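Local coordinates for WGR domain-containing protein (Bacteroides fragilis, PDB 2RA8) that is of unknown function but joins an N-terminal WGR domain, a module found in some nucleic-acid-associated proteins, to a leucine-rich-repeat domain, at residues M1-V6 with K55-K60; K11-W16 with K77-K82; V27-L32 with Q37-N42; K99-K104 with K135-H140. All blocks are in the same frame, centred on the assembly; numbering follows the deposited sequence.

Interaction 1. Residues M1-V6 with K55-K60; sequences MKRVFV and KLIAEK
Strand residues Arg-3 and Phe-5 face Ile-57 of the helix in 55-60 across a wide backbone gap, the nearest CA atoms, those of Phe-5 and Lys-60, being 8.1 Å apart, so that side chains alone bridge it. Ile-57 reaches out with both of its branches. Its CD1 methyl lies over one face of the Arg-3 guanidinium, 3.4 Å from NH2 of Arg-3, while its CG2 methyl comes obliquely to the Phe-5 ring, 3.9 Å from CZ of Phe-5. With CG1 anti to the carbonyl carbon (chi1 -72°) and the chain extended at chi2, CD1 reaches the guanidinium, while CG2, anti to the backbone N, turns to the ring. Arg-3 bends at chi2 and chi3, and its chain meets the isoleucine at about a right angle; NH1 of Arg-3 is engaged in a salt bridge with Glu-67. Beside this site, Ile-57 also touches Ile-18, and Lys-60 makes a cation-pi contact with Trp-16. This is helix-on-sheet packing within the WGR domain, where helix 46-62 lies against the antiparallel sheet. Chemically, the contact grades from a buried aromatic ring to an exposed cation: one isoleucine serves both, because a guanidinium offers an apolar neighbour its flat face while its charge is met by a carboxylate.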
loop_
_atom_site.group_PDB
_atom_site.type_symbol
_atom_site.label_atom_id
_atom_site.label_comp_id
_atom_site.label_asym_id
_atom_site.label_seq_id
_atom_site.Cartn_x
_atom_site.Cartn_y
_atom_site.Cartn_z
HETATM N N MSE A 1 25.842 20.802 13.090
HETATM C CA MSE A 1 26.581 19.517 12.937
HETATM C C MSE A 1 25.672 18.460 12.383
HETATM O O MSE A 1 24.571 18.237 12.901
HETATM C CB MSE A 1 27.147 19.071 14.288
ATOM N N LYS A 2 26.128 17.795 11.324
ATOM C CA LYS A 2 25.342 16.748 10.684
ATOM C C LYS A 2 25.113 15.554 11.563
ATOM O O LYS A 2 26.031 15.042 12.211
ATOM C CB LYS A 2 26.013 16.274 9.394
ATOM C CG LYS A 2 25.274 15.132 8.706
ATOM C CD LYS A 2 25.488 15.147 7.193
ATOM C CE LYS A 2 26.936 14.907 6.801
ATOM N NZ LYS A 2 27.078 14.817 5.309
ATOM N N ARG A 3 23.865 15.116 11.606
ATOM C CA ARG A 3 23.517 13.942 12.379
ATOM C C ARG A 3 23.029 12.925 11.393
ATOM O O ARG A 3 22.121 13.192 10.589
ATOM C CB ARG A 3 22.453 14.283 13.413
ATOM C CG ARG A 3 22.997 15.148 14.544
ATOM C CD ARG A 3 22.412 14.702 15.861
ATOM N NE ARG A 3 21.312 15.548 16.288
ATOM C CZ ARG A 3 20.309 15.146 17.063
ATOM N NH1 ARG A 3 20.250 13.892 17.498
ATOM N NH2 ARG A 3 19.375 16.014 17.426
ATOM N N VAL A 4 23.662 11.756 11.428
ATOM C CA VAL A 4 23.351 10.664 10.514
ATOM C C VAL A 4 22.549 9.553 11.152
ATOM O O VAL A 4 22.844 9.119 12.266
ATOM C CB VAL A 4 24.652 10.081 9.935
ATOM C CG1 VAL A 4 24.334 9.084 8.827
ATOM C CG2 VAL A 4 25.527 11.216 9.405
ATOM N N PHE A 5 21.534 9.081 10.440
ATOM C CA PHE A 5 20.675 8.008 10.946
ATOM C C PHE A 5 20.548 6.892 9.929
ATOM O O PHE A 5 20.640 7.129 8.722
ATOM C CB PHE A 5 19.283 8.571 11.304
ATOM C CG PHE A 5 19.323 9.699 12.305
ATOM C CD1 PHE A 5 19.736 10.973 11.926
ATOM C CD2 PHE A 5 18.943 9.485 13.624
ATOM C CE1 PHE A 5 19.767 12.018 12.852
ATOM C CE2 PHE A 5 18.974 10.522 14.553
ATOM C CZ PHE A 5 19.383 11.788 14.164
ATOM N N VAL A 6 20.328 5.671 10.415
ATOM C CA VAL A 6 20.224 4.494 9.561
ATOM C C VAL A 6 19.046 3.588 9.893
ATOM O O VAL A 6 18.746 3.347 11.062
ATOM C CB VAL A 6 21.529 3.656 9.660
ATOM C CG1 VAL A 6 21.389 2.369 8.864
ATOM C CG2 VAL A 6 22.701 4.471 9.150
ATOM N N LYS A 55 11.777 18.300 14.748
ATOM C CA LYS A 55 10.611 17.480 14.439
ATOM C C LYS A 55 10.919 16.369 13.454
ATOM O O LYS A 55 10.381 15.268 13.567
ATOM C CB LYS A 55 9.469 18.355 13.901
ATOM C CG LYS A 55 9.001 19.409 14.899
ATOM C CD LYS A 55 7.661 20.021 14.509
ATOM C CE LYS A 55 6.520 19.022 14.667
ATOM N NZ LYS A 55 5.195 19.647 14.380
ATOM N N LEU A 56 11.787 16.647 12.485
ATOM C CA LEU A 56 12.156 15.641 11.493
ATOM C C LEU A 56 12.901 14.512 12.173
ATOM O O LEU A 56 12.627 13.332 11.936
ATOM C CB LEU A 56 13.046 16.264 10.419
ATOM C CG LEU A 56 12.373 17.295 9.500
ATOM C CD1 LEU A 56 13.383 17.857 8.517
ATOM C CD2 LEU A 56 11.223 16.634 8.756
ATOM N N ILE A 57 13.856 14.877 13.021
ATOM C CA ILE A 57 14.645 13.891 13.750
ATOM C C ILE A 57 13.745 13.021 14.608
ATOM O O ILE A 57 13.762 11.795 14.489
ATOM C CB ILE A 57 15.721 14.601 14.612
ATOM C CG1 ILE A 57 16.802 15.163 13.688
ATOM C CG2 ILE A 57 16.320 13.640 15.644
ATOM C CD1 ILE A 57 17.860 15.997 14.389
ATOM N N ALA A 58 12.928 13.646 15.452
ATOM C CA ALA A 58 12.016 12.899 16.323
ATOM C C ALA A 58 11.203 11.917 15.526
ATOM O O ALA A 58 10.991 10.773 15.944
ATOM C CB ALA A 58 11.085 13.862 17.067
ATOM N N GLU A 59 10.737 12.365 14.365
ATOM C CA GLU A 59 9.928 11.535 13.482
ATOM C C GLU A 59 10.694 10.332 12.961
ATOM O O GLU A 59 10.160 9.221 12.898
ATOM C CB GLU A 59 9.443 12.375 12.302
ATOM C CG GLU A 59 8.509 11.658 11.353
ATOM C CD GLU A 59 8.212 12.491 10.118
ATOM O OE1 GLU A 59 8.017 13.716 10.266
ATOM O OE2 GLU A 59 8.167 11.923 9.006
ATOM N N LYS A 60 11.948 10.547 12.578
ATOM C CA LYS A 60 12.781 9.467 12.054
ATOM C C LYS A 60 13.077 8.420 13.105
ATOM O O LYS A 60 12.969 7.222 12.844
ATOM C CB LYS A 60 14.106 10.024 11.496
ATOM C CG LYS A 60 13.965 10.819 10.183
ATOM C CD LYS A 60 13.543 9.907 9.026
ATOM C CE LYS A 60 13.041 10.706 7.821
ATOM N NZ LYS A 60 12.380 9.816 6.824
#

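Interaction 2. Residues K11-W16 with K77-K82; sequences KSQKFW and KVEAKK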
loop_
_atom_site.group_PDB
_atom_site.type_symbol
_atom_site.label_atom_id
_atom_site.label_comp_id
_atom_site.label_asym_id
_atom_site.label_seq_id
_atom_site.Cartn_x
_atom_site.Cartn_y
_atom_site.Cartn_z
ATOM N N LYS A 11 13.494 -5.166 3.994
ATOM C CA LYS A 11 13.280 -4.382 2.776
ATOM C C LYS A 11 14.050 -3.084 2.630
ATOM O O LYS A 11 14.414 -2.710 1.514
ATOM C CB LYS A 11 11.793 -4.109 2.608
ATOM N N SER A 12 14.299 -2.385 3.736
ATOM C CA SER A 12 15.024 -1.112 3.690
ATOM C C SER A 12 16.423 -1.171 4.224
ATOM O O SER A 12 16.675 -1.728 5.288
ATOM C CB SER A 12 14.272 -0.035 4.478
ATOM O OG SER A 12 12.978 0.174 3.943
ATOM N N GLN A 13 17.344 -0.572 3.483
ATOM C CA GLN A 13 18.749 -0.506 3.865
ATOM C C GLN A 13 19.111 0.912 3.480
ATOM O O GLN A 13 19.671 1.158 2.414
ATOM C CB GLN A 13 19.567 -1.518 3.050
ATOM C CG GLN A 13 19.171 -2.980 3.300
ATOM C CD GLN A 13 19.670 -3.496 4.650
ATOM O OE1 GLN A 13 18.921 -4.114 5.416
ATOM N NE2 GLN A 13 20.942 -3.245 4.940
ATOM N N LYS A 14 18.765 1.864 4.338
ATOM C CA LYS A 14 19.029 3.254 4.024
ATOM C C LYS A 14 19.482 4.151 5.144
ATOM O O LYS A 14 19.463 3.768 6.318
ATOM C CB LYS A 14 17.790 3.862 3.342
ATOM C CG LYS A 14 16.464 3.382 3.882
ATOM C CD LYS A 14 15.307 3.908 3.025
ATOM C CE LYS A 14 13.976 3.282 3.418
ATOM N NZ LYS A 14 13.634 3.551 4.839
ATOM N N PHE A 15 19.919 5.353 4.759
ATOM C CA PHE A 15 20.387 6.370 5.694
ATOM C C PHE A 15 19.661 7.663 5.453
ATOM O O PHE A 15 19.123 7.914 4.364
ATOM C CB PHE A 15 21.901 6.639 5.547
ATOM C CG PHE A 15 22.266 7.379 4.287
ATOM C CD1 PHE A 15 22.335 6.713 3.067
ATOM C CD2 PHE A 15 22.494 8.750 4.312
ATOM C CE1 PHE A 15 22.620 7.404 1.891
ATOM C CE2 PHE A 15 22.781 9.448 3.135
ATOM C CZ PHE A 15 22.841 8.769 1.926
ATOM N N TRP A 16 19.667 8.504 6.479
ATOM C CA TRP A 16 19.025 9.804 6.440
ATOM C C TRP A 16 19.868 10.681 7.328
ATOM O O TRP A 16 20.135 10.323 8.477
ATOM C CB TRP A 16 17.592 9.693 6.993
ATOM C CG TRP A 16 16.815 10.981 7.044
ATOM C CD1 TRP A 16 16.063 11.533 6.041
ATOM C CD2 TRP A 16 16.708 11.864 8.166
ATOM N NE1 TRP A 16 15.489 12.710 6.474
ATOM C CE2 TRP A 16 15.866 12.936 7.769
ATOM C CE3 TRP A 16 17.232 11.851 9.466
ATOM C CZ2 TRP A 16 15.544 13.989 8.633
ATOM C CZ3 TRP A 16 16.909 12.903 10.330
ATOM C CH2 TRP A 16 16.068 13.959 9.903
ATOM N N LYS A 77 27.127 -1.146 4.058
ATOM C CA LYS A 77 26.617 -1.631 2.780
ATOM C C LYS A 77 25.288 -2.300 2.969
ATOM O O LYS A 77 24.930 -2.671 4.090
ATOM C CB LYS A 77 27.595 -2.644 2.167
ATOM C CG LYS A 77 29.014 -2.118 1.965
ATOM C CD LYS A 77 29.096 -1.126 0.814
ATOM C CE LYS A 77 30.444 -0.425 0.812
ATOM N NZ LYS A 77 31.562 -1.409 0.895
ATOM N N VAL A 78 24.541 -2.446 1.873
ATOM C CA VAL A 78 23.241 -3.117 1.913
ATOM C C VAL A 78 23.489 -4.525 2.408
ATOM O O VAL A 78 24.359 -5.221 1.888
ATOM C CB VAL A 78 22.597 -3.199 0.504
ATOM C CG1 VAL A 78 21.306 -3.996 0.564
ATOM C CG2 VAL A 78 22.311 -1.796 -0.027
ATOM N N GLU A 79 22.754 -4.959 3.425
ATOM C CA GLU A 79 22.952 -6.311 3.927
ATOM C C GLU A 79 21.690 -7.136 3.928
ATOM O O GLU A 79 21.600 -8.143 4.633
ATOM C CB GLU A 79 23.569 -6.284 5.338
ATOM C CG GLU A 79 22.689 -5.672 6.387
ATOM C CD GLU A 79 23.308 -5.730 7.769
ATOM O OE1 GLU A 79 22.554 -5.567 8.752
ATOM O OE2 GLU A 79 24.540 -5.930 7.872
ATOM N N ALA A 80 20.715 -6.718 3.122
ATOM C CA ALA A 80 19.452 -7.429 2.987
ATOM C C ALA A 80 19.080 -7.419 1.541
ATOM O O ALA A 80 19.317 -6.433 0.839
ATOM C CB ALA A 80 18.348 -6.749 3.816
ATOM N N LYS A 81 18.500 -8.509 1.063
ATOM C CA LYS A 81 18.110 -8.537 -0.325
ATOM C C LYS A 81 16.991 -9.498 -0.575
ATOM O O LYS A 81 16.799 -10.462 0.167
ATOM C CB LYS A 81 19.323 -8.888 -1.199
ATOM C CG LYS A 81 19.169 -8.486 -2.662
ATOM C CD LYS A 81 20.456 -8.728 -3.437
ATOM C CE LYS A 81 20.335 -8.254 -4.876
ATOM N NZ LYS A 81 21.580 -8.508 -5.664
ATOM N N LYS A 82 16.229 -9.217 -1.624
ATOM C CA LYS A 82 15.108 -10.051 -2.023
ATOM C C LYS A 82 15.404 -10.677 -3.365
ATOM O O LYS A 82 15.808 -9.989 -4.301
ATOM C CB LYS A 82 13.837 -9.204 -2.134
ATOM C CG LYS A 82 12.618 -9.969 -2.620
ATOM C CD LYS A 82 11.395 -9.071 -2.622
ATOM C CE LYS A 82 10.151 -9.805 -3.111
ATOM N NZ LYS A 82 8.964 -8.936 -2.928
#
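Gln-13 meets Val-78, Glu-79 and Ala-80 where the WGR sheet, through strand 13-21, runs up against the start of strand 80-83, the first strand of the parallel sheet of the leucine-rich-repeat part. The contact thus illustrates a junction between two folds; within these two segments one side chain, Gln-13, makes nearly all of it. Its tight part is the glutamine. The CA atoms of Gln-13 and Val-78 are 5.6 Å apart, and CG of Gln-13 rests 3.6 Å from the CG1 methyl of Val-78. That methyl stands anti to the backbone N of its valine (chi1 175°), which turns it to the glutamine chain. A bend at chi2 (-75°) then carries the carboxamide on past the valine to lie against Glu-79 and Ala-80. Its outer end is probably modelled the wrong way round, so its separate atoms support no claim; the group as a whole is buried, and its CD lies 3.6 Å from the Ala-80 CB. The chain of Glu-79 crosses that of Gln-13 at about a right angle.

The other side is looser. Lys-77 is exposed, its CB turned away from 11-16, and Ser-12 and Lys-14 point away from 77-82 toward Glu-152 of the second subunit, with Lys-14 NZ also hydrogen-bonded to Tyr-65. At the margin of the tight part, the second methyl of Val-78, CG2, is 4.1 Å from CB of Gln-13.

Interaction 3. Residues V27-L32 with Q37-N42; sequences VNYGKL and QTQVKN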
loop_
_atom_site.group_PDB
_atom_site.type_symbol
_atom_site.label_atom_id
_atom_site.label_comp_id
_atom_site.label_asym_id
_atom_site.label_seq_id
_atom_site.Cartn_x
_atom_site.Cartn_y
_atom_site.Cartn_z
ATOM N N VAL A 27 18.907 18.033 4.253
ATOM C CA VAL A 27 18.657 16.603 4.389
ATOM C C VAL A 27 19.306 15.855 3.247
ATOM O O VAL A 27 19.280 16.300 2.090
ATOM C CB VAL A 27 17.127 16.307 4.384
ATOM C CG1 VAL A 27 16.871 14.840 4.114
ATOM C CG2 VAL A 27 16.511 16.701 5.721
ATOM N N ASN A 28 19.895 14.711 3.578
ATOM C CA ASN A 28 20.558 13.844 2.612
ATOM C C ASN A 28 20.059 12.445 2.908
ATOM O O ASN A 28 20.205 11.956 4.034
ATOM C CB ASN A 28 22.078 13.924 2.805
ATOM C CG ASN A 28 22.847 13.058 1.821
ATOM O OD1 ASN A 28 23.963 12.617 2.108
ATOM N ND2 ASN A 28 22.267 12.824 0.651
ATOM N N TYR A 29 19.464 11.792 1.911
ATOM C CA TYR A 29 18.931 10.448 2.097
ATOM C C TYR A 29 19.096 9.548 0.915
ATOM O O TYR A 29 19.078 10.001 -0.227
ATOM C CB TYR A 29 17.438 10.503 2.440
ATOM C CG TYR A 29 16.553 10.999 1.314
ATOM C CD1 TYR A 29 16.509 12.350 0.975
ATOM C CD2 TYR A 29 15.774 10.110 0.576
ATOM C CE1 TYR A 29 15.707 12.805 -0.079
ATOM C CE2 TYR A 29 14.969 10.550 -0.480
ATOM C CZ TYR A 29 14.944 11.896 -0.798
ATOM O OH TYR A 29 14.151 12.331 -1.836
ATOM N N GLY A 30 19.223 8.251 1.183
ATOM C CA GLY A 30 19.380 7.284 0.110
ATOM C C GLY A 30 19.710 5.893 0.619
ATOM O O GLY A 30 19.710 5.642 1.829
ATOM N N LYS A 31 19.983 4.984 -0.312
ATOM C CA LYS A 31 20.328 3.611 0.022
ATOM C C LYS A 31 21.726 3.594 0.582
ATOM O O LYS A 31 22.592 4.352 0.131
ATOM C CB LYS A 31 20.262 2.737 -1.240
ATOM C CG LYS A 31 20.491 1.248 -1.013
ATOM C CD LYS A 31 20.447 0.462 -2.321
ATOM C CE LYS A 31 19.067 0.490 -2.960
ATOM N NZ LYS A 31 19.052 -0.244 -4.256
ATOM N N LEU A 32 21.968 2.744 1.577
ATOM C CA LEU A 32 23.301 2.658 2.161
ATOM C C LEU A 32 24.302 2.386 1.072
ATOM O O LEU A 32 24.048 1.577 0.182
ATOM C CB LEU A 32 23.378 1.532 3.190
ATOM C CG LEU A 32 22.538 1.684 4.470
ATOM C CD1 LEU A 32 22.449 0.346 5.191
ATOM C CD2 LEU A 32 23.163 2.721 5.375
ATOM N N GLN A 37 20.202 11.440 -2.243
ATOM C CA GLN A 37 19.686 12.724 -2.718
ATOM C C GLN A 37 19.794 13.772 -1.644
ATOM O O GLN A 37 20.037 13.457 -0.479
ATOM C CB GLN A 37 18.217 12.583 -3.112
ATOM C CG GLN A 37 17.928 11.402 -4.027
ATOM C CD GLN A 37 16.448 11.085 -4.115
ATOM O OE1 GLN A 37 16.026 9.970 -3.822
ATOM N NE2 GLN A 37 15.652 12.066 -4.520
ATOM N N THR A 38 19.606 15.029 -2.029
ATOM C CA THR A 38 19.682 16.129 -1.079
ATOM C C THR A 38 18.546 17.091 -1.229
ATOM O O THR A 38 18.186 17.480 -2.339
ATOM C CB THR A 38 21.009 16.896 -1.223
ATOM O OG1 THR A 38 22.092 16.039 -0.840
ATOM C CG2 THR A 38 21.010 18.140 -0.339
ATOM N N GLN A 39 17.969 17.474 -0.097
ATOM C CA GLN A 39 16.864 18.412 -0.063
ATOM C C GLN A 39 17.243 19.522 0.877
ATOM O O GLN A 39 17.738 19.276 1.983
ATOM C CB GLN A 39 15.586 17.723 0.429
ATOM C CG GLN A 39 15.182 16.508 -0.394
ATOM C CD GLN A 39 13.912 15.850 0.109
ATOM O OE1 GLN A 39 13.758 15.612 1.306
ATOM N NE2 GLN A 39 12.997 15.542 -0.807
ATOM N N VAL A 40 17.034 20.754 0.427
ATOM C CA VAL A 40 17.344 21.930 1.222
ATOM C C VAL A 40 16.081 22.722 1.416
ATOM O O VAL A 40 15.311 22.938 0.475
ATOM C CB VAL A 40 18.390 22.793 0.517
ATOM C CG1 VAL A 40 18.820 23.940 1.424
ATOM C CG2 VAL A 40 19.580 21.927 0.117
ATOM N N LYS A 41 15.844 23.155 2.646
ATOM C CA LYS A 41 14.642 23.915 2.949
ATOM C C LYS A 41 14.997 25.119 3.766
ATOM O O LYS A 41 15.578 24.999 4.848
ATOM C CB LYS A 41 13.650 23.023 3.707
ATOM C CG LYS A 41 12.260 23.597 3.857
ATOM C CD LYS A 41 11.208 22.498 4.056
ATOM C CE LYS A 41 11.454 21.630 5.295
ATOM N NZ LYS A 41 12.499 20.563 5.120
ATOM N N ASN A 42 14.663 26.295 3.243
ATOM C CA ASN A 42 14.963 27.548 3.926
ATOM C C ASN A 42 13.865 27.950 4.865
ATOM O O ASN A 42 12.686 27.712 4.604
ATOM C CB ASN A 42 15.200 28.665 2.911
ATOM C CG ASN A 42 15.741 29.926 3.555
ATOM O OD1 ASN A 42 16.714 29.883 4.303
ATOM N ND2 ASN A 42 15.117 31.057 3.261
#
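Val-27, Asn-28 and Tyr-29 pair with Gln-39, Thr-38 and Gln-37 as the two arms of an antiparallel beta hairpin. Val-27 and Gln-39 form one hydrogen-bonded pair, each backbone N giving to the other's O at 2.8 Å; Tyr-29 and Gln-37 form the next, with Gln-37 N 2.7 Å from Tyr-29 O. Between them, Asn-28 and Thr-38 are a non-hydrogen-bonded pair. The asparagine adds a bond of its own: its ND2 gives to Gln-37 O at 2.6 Å, with the acceptor lying in the plane of the amide. Tyr-29 N reaches the same oxygen from the opposite face of the carbonyl plane, so two donors grip it. ND2 also gives to Asp-35 O in the connecting turn, which fixes the amide's rotation.

On the other face of the sheet the Tyr-29 ring, placed by a chi1 of 67°, leans across the neighbouring strand. CB of Gln-37 lies over one face of the ring, and CD of Gln-39 approaches Tyr-29 CE1 obliquely at 3.5 Å. The phenol OH is hydrogen-bonded to Glu-153 O of the second subunit, whose Trp-158 packs on Gln-39.

Strand 37-42 is outermost in the WGR sheet within this chain. Strand 24-31 lies between it and strand 13-21, whose Trp-16 touches Val-27, Tyr-29 and also Leu-56 of helix 46-62, the helix that follows strand 37-42.

Interaction 4. Residues K99-K104 with K135-H140; sequences KILKDK and KEKFAH
Phe-138 offers its ring edge to the helix end at 99-104, and two aliphatic side chains meet that edge close to the ring plane. The CG2 methyl of Ile-100 is 3.7 Å from Phe-138 CE2, and the CD2 methyl of Leu-101 is 3.9 Å from Phe-138 CE1, so the methyls flank the CZ corner while neither of them lies over a ring face. The other flat group, the imidazole of His-140, has Lys-137 O in its plane at the edge; its NE2 makes a weak hydrogen bond to Leu-106 O.

Leu-101 is the shared element. The same CD2 that meets the phenylalanine also lies 3.9 Å from CD of Lys-137, whose chain crosses the leucine at about a right angle. Because the lysine is extended beyond CG, its ammonium group travels past the leucine side chain to the backbone, where NZ makes a weak hydrogen bond of 3.2 Å with Leu-101 O. That carbonyl belongs to the last turn of helix 96-102, and Asp-103 is the first residue to leave the helical conformation.

The contact joins the end of helix 96-102 to the short, weakly bonded helical turn at 135-138, beside the parallel sheet of the leucine-rich-repeat part. Ile-100 continues inward to Ile-112 and Ile-114 of strand 111-114. Its chemistry is thus layered: buried hydrocarbon meets an aromatic edge on the sheet side, and toward the surface a lysine crosses a leucine, touching it with one methylene, CD, on the way to the carbonyl. The positive charge probably also interacts favourably with the negative end of the helix dipole.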
loop_
_atom_site.group_PDB
_atom_site.type_symbol
_atom_site.label_atom_id
_atom_site.label_comp_id
_atom_site.label_asym_id
_atom_site.label_seq_id
_atom_site.Cartn_x
_atom_site.Cartn_y
_atom_site.Cartn_z
ATOM N N LYS A 99 19.868 -17.777 -9.542
ATOM C CA LYS A 99 20.037 -16.334 -9.359
ATOM C C LYS A 99 20.632 -16.064 -8.005
ATOM O O LYS A 99 21.477 -15.186 -7.849
ATOM C CB LYS A 99 18.697 -15.586 -9.451
ATOM C CG LYS A 99 18.248 -15.261 -10.866
ATOM C CD LYS A 99 17.719 -13.824 -10.976
ATOM C CE LYS A 99 16.398 -13.627 -10.252
ATOM N NZ LYS A 99 15.891 -12.231 -10.419
ATOM N N ILE A 100 20.186 -16.823 -7.010
ATOM C CA ILE A 100 20.680 -16.663 -5.648
ATOM C C ILE A 100 22.090 -17.193 -5.524
ATOM O O ILE A 100 22.996 -16.466 -5.115
ATOM C CB ILE A 100 19.770 -17.399 -4.644
ATOM C CG1 ILE A 100 18.323 -16.928 -4.821
ATOM C CG2 ILE A 100 20.248 -17.143 -3.218
ATOM C CD1 ILE A 100 17.309 -17.730 -4.041
ATOM N N LEU A 101 22.283 -18.462 -5.884
ATOM C CA LEU A 101 23.600 -19.098 -5.809
ATOM C C LEU A 101 24.658 -18.367 -6.614
ATOM O O LEU A 101 25.851 -18.501 -6.339
ATOM C CB LEU A 101 23.518 -20.553 -6.289
ATOM C CG LEU A 101 22.747 -21.576 -5.435
ATOM C CD1 LEU A 101 22.591 -22.866 -6.220
ATOM C CD2 LEU A 101 23.478 -21.842 -4.112
ATOM N N LYS A 102 24.226 -17.591 -7.608
ATOM C CA LYS A 102 25.142 -16.828 -8.456
ATOM C C LYS A 102 25.622 -15.516 -7.868
ATOM O O LYS A 102 26.803 -15.181 -7.966
ATOM C CB LYS A 102 24.488 -16.538 -9.821
ATOM C CG LYS A 102 25.218 -15.480 -10.660
ATOM C CD LYS A 102 24.686 -14.069 -10.402
ATOM C CE LYS A 102 25.756 -12.995 -10.619
ATOM N NZ LYS A 102 26.325 -12.958 -11.996
ATOM N N ASP A 103 24.706 -14.762 -7.267
ATOM C CA ASP A 103 25.023 -13.457 -6.689
ATOM C C ASP A 103 26.288 -13.422 -5.868
ATOM O O ASP A 103 26.432 -14.164 -4.888
ATOM C CB ASP A 103 23.864 -12.972 -5.827
ATOM C CG ASP A 103 23.857 -11.466 -5.660
ATOM O OD1 ASP A 103 24.903 -10.830 -5.926
ATOM O OD2 ASP A 103 22.808 -10.920 -5.255
ATOM N N LYS A 104 27.210 -12.541 -6.263
ATOM C CA LYS A 104 28.489 -12.383 -5.577
ATOM C C LYS A 104 28.407 -11.569 -4.306
ATOM O O LYS A 104 29.393 -11.463 -3.578
ATOM C CB LYS A 104 29.521 -11.737 -6.508
ATOM C CG LYS A 104 29.739 -12.488 -7.810
ATOM C CD LYS A 104 30.897 -11.903 -8.610
ATOM C CE LYS A 104 30.638 -10.459 -9.017
ATOM N NZ LYS A 104 31.801 -9.881 -9.750
ATOM N N LYS A 135 24.386 -25.600 2.066
ATOM C CA LYS A 135 24.379 -25.031 3.407
ATOM C C LYS A 135 25.506 -24.042 3.655
ATOM O O LYS A 135 25.301 -23.012 4.301
ATOM C CB LYS A 135 24.435 -26.148 4.472
ATOM C CG LYS A 135 24.370 -25.626 5.914
ATOM C CD LYS A 135 24.350 -26.752 6.949
ATOM C CE LYS A 135 24.280 -26.187 8.368
ATOM N NZ LYS A 135 24.115 -27.236 9.415
ATOM N N GLU A 136 26.698 -24.334 3.135
ATOM C CA GLU A 136 27.846 -23.452 3.347
ATOM C C GLU A 136 27.625 -22.026 2.884
ATOM O O GLU A 136 28.132 -21.094 3.502
ATOM C CB GLU A 136 29.117 -24.014 2.671
ATOM C CG GLU A 136 29.187 -23.816 1.162
ATOM C CD GLU A 136 28.283 -24.762 0.394
ATOM O OE1 GLU A 136 28.082 -24.533 -0.819
ATOM O OE2 GLU A 136 27.783 -25.737 1.001
ATOM N N LYS A 137 26.870 -21.838 1.806
ATOM C CA LYS A 137 26.614 -20.491 1.293
ATOM C C LYS A 137 25.543 -19.726 2.034
ATOM O O LYS A 137 25.450 -18.508 1.893
ATOM C CB LYS A 137 26.204 -20.530 -0.177
ATOM C CG LYS A 137 27.283 -20.968 -1.141
ATOM C CD LYS A 137 26.864 -20.662 -2.578
ATOM C CE LYS A 137 27.932 -21.120 -3.565
ATOM N NZ LYS A 137 27.547 -20.852 -4.979
ATOM N N PHE A 138 24.728 -20.423 2.820
ATOM C CA PHE A 138 23.644 -19.775 3.558
ATOM C C PHE A 138 23.808 -19.913 5.050
ATOM O O PHE A 138 22.988 -19.420 5.829
ATOM C CB PHE A 138 22.278 -20.371 3.156
ATOM C CG PHE A 138 21.959 -20.254 1.688
ATOM C CD1 PHE A 138 22.435 -21.193 0.777
ATOM C CD2 PHE A 138 21.184 -19.200 1.218
ATOM C CE1 PHE A 138 22.142 -21.080 -0.582
ATOM C CE2 PHE A 138 20.885 -19.078 -0.139
ATOM C CZ PHE A 138 21.368 -20.021 -1.039
ATOM N N ALA A 139 24.876 -20.582 5.464
ATOM C CA ALA A 139 25.120 -20.788 6.883
ATOM C C ALA A 139 25.275 -19.501 7.651
ATOM O O ALA A 139 25.098 -19.484 8.873
ATOM C CB ALA A 139 26.361 -21.662 7.070
ATOM N N HIS A 140 25.588 -18.411 6.951
ATOM C CA HIS A 140 25.798 -17.121 7.606
ATOM C C HIS A 140 24.587 -16.235 7.867
ATOM O O HIS A 140 24.647 -15.324 8.693
ATOM C CB HIS A 140 26.837 -16.293 6.821
ATOM C CG HIS A 140 26.328 -15.729 5.528
ATOM N ND1 HIS A 140 26.215 -16.479 4.376
ATOM C CD2 HIS A 140 25.928 -14.476 5.202
ATOM C CE1 HIS A 140 25.771 -15.709 3.394
ATOM N NE2 HIS A 140 25.590 -14.488 3.869
#

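In the fold
Interactions 1, 2 and 3 share one antiparallel sheet: strand 13-21 of interaction 2 lies between strand 3-8 of interaction 1 and strand 24-31 of interaction 3, with backbone bonds to both. Interaction 3 is a surface contact at the sheet's outer edge, rich in hydrogen bonds and reaching the second subunit. Interactions 1, 2 and 4 are partly buried. Interaction 1 relies on side chains between sheet and helix. Interaction 2 is where the WGR sheet meets the first strand of the parallel sheet, and the Lys-81 to Asp-103 salt bridge (NZ to OD2, 2.7 Å) ties it to interaction 4. There, a helix end meets a short helical turn mainly through hydrocarbon, about 35 Å from interaction 1 between centres.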